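Local coordinates for protein triosephosphate isomerase (Trichomonas vaginalis, PDB 4O4V) that probably catalyses the interconversion of D-glyceraldehyde 3-phosphate and dihydroxyacetone phosphate in glycolysis and gluconeogenesis, working as a homodimer, at residues Gly75-Thr78 with Val79-Lys83. Residues are numbered along the deposited sequence; the frame is centred on the assembly and turned at random.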
# COMPACT_ATOMS: atom_id res chain seq x y z
N GLY A 75 -2.19 6.74 -0.66
CA GLY A 75 -1.34 5.55 -0.63
C GLY A 75 -2.08 4.23 -0.55
O GLY A 75 -1.47 3.19 -0.82
N GLU A 76 -3.37 4.24 -0.20
CA GLU A 76 -4.13 3.00 -0.03
C GLU A 76 -4.79 2.55 -1.33
O GLU A 76 -5.24 3.35 -2.12
CB GLU A 76 -5.18 3.16 1.06
CG GLU A 76 -4.61 3.38 2.45
CD GLU A 76 -3.71 2.22 2.91
OE1 GLU A 76 -4.19 1.06 2.97
OE2 GLU A 76 -2.52 2.47 3.21
N VAL A 77 -4.90 1.23 -1.49
CA VAL A 77 -5.65 0.60 -2.58
C VAL A 77 -6.87 -0.08 -2.00
O VAL A 77 -6.81 -0.65 -0.91
CB VAL A 77 -4.76 -0.41 -3.35
CG1 VAL A 77 -5.55 -1.20 -4.37
CG2 VAL A 77 -3.61 0.35 -4.02
N THR A 78 -8.00 0.04 -2.68
CA THR A 78 -9.28 -0.39 -2.13
C THR A 78 -9.88 -1.55 -2.92
O THR A 78 -9.53 -1.84 -4.08
CB THR A 78 -10.25 0.76 -2.08
OG1 THR A 78 -10.58 1.12 -3.43
CG2 THR A 78 -9.68 1.96 -1.33
N VAL A 79 -10.84 -2.22 -2.28
CA VAL A 79 -11.54 -3.36 -2.86
C VAL A 79 -12.12 -3.08 -4.25
O VAL A 79 -11.87 -3.85 -5.18
CB VAL A 79 -12.58 -3.92 -1.89
CG1 VAL A 79 -13.52 -4.91 -2.59
CG2 VAL A 79 -11.88 -4.59 -0.70
N PRO A 80 -12.87 -1.98 -4.44
CA PRO A 80 -13.42 -1.77 -5.79
C PRO A 80 -12.34 -1.65 -6.87
O PRO A 80 -12.57 -2.05 -8.01
CB PRO A 80 -14.22 -0.47 -5.65
CG PRO A 80 -14.52 -0.35 -4.15
CD PRO A 80 -13.40 -1.01 -3.46
N MET A 81 -11.19 -1.08 -6.53
CA MET A 81 -10.14 -0.90 -7.53
C MET A 81 -9.65 -2.26 -8.00
O MET A 81 -9.47 -2.51 -9.19
CB MET A 81 -8.97 -0.11 -6.95
CG MET A 81 -9.28 1.28 -6.47
SD MET A 81 -7.82 1.97 -5.66
CE MET A 81 -8.52 3.49 -4.98
N ILE A 82 -9.39 -3.15 -7.05
CA ILE A 82 -8.92 -4.50 -7.32
C ILE A 82 -9.98 -5.27 -8.10
O ILE A 82 -9.67 -5.92 -9.10
CB ILE A 82 -8.55 -5.17 -5.99
CG1 ILE A 82 -7.34 -4.47 -5.35
CG2 ILE A 82 -8.30 -6.66 -6.16
CD1 ILE A 82 -7.27 -4.71 -3.85
N LYS A 83 -11.22 -5.19 -7.66
CA LYS A 83 -12.31 -5.89 -8.34
C LYS A 83 -12.48 -5.39 -9.77
O LYS A 83 -12.94 -6.16 -10.63
CB LYS A 83 -13.61 -5.74 -7.58
CG LYS A 83 -13.65 -6.47 -6.26
CD LYS A 83 -15.04 -6.40 -5.68
CE LYS A 83 -16.01 -7.34 -6.43
NZ LYS A 83 -15.67 -8.78 -6.34
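Thr78 O accepts two backbone N-H groups from the first turn of helix 79-83. The sound bond comes from Ile82 N, 3.2 Å from Thr78 O, with an N-H...O angle of 166°. Met81 N is 3.1 Å from Thr78 O, but its N-H is bent well off the line and the bond is weak. Pro80 N has no hydrogen to offer. Thr78 is the N-cap residue, yet its side chain makes no capping bond. Thr78 OG1 turns instead to Pro69 O, with which it is hydrogen-bonded.

The Met81 side chain runs back over Thr78. With chi1 at -61° and chi2 near trans at 174°, the sulfur reaches the backbone of the N-cap residue. The N-H of Thr78 points almost straight at Met81 SD, with Thr78 N 3.6 Å from the sulfur, in a weak hydrogen bond. Met81 CG lies 3.3 Å from Thr78 OG1 before the sulfur is reached, and Met81 CE, beyond it, is 3.5 Å from the same oxygen. Val77 and Ile82 meet nearly at right angles, with Val77 CG1 3.9 Å from Ile82 CG1.

In the second subunit, Arg97 forms a salt bridge with Glu76 OE2 and Glu63 accepts a hydrogen bond from Gly75 N. Ile45 and Pro14 of that subunit pack on Ile82 and Met81. The arrangement is a helix N-terminus entered from an extended loop. It belongs to the long loop after the third strand of the TIM barrel, which contributes a large part of the dimer interface in triosephosphate isomerases.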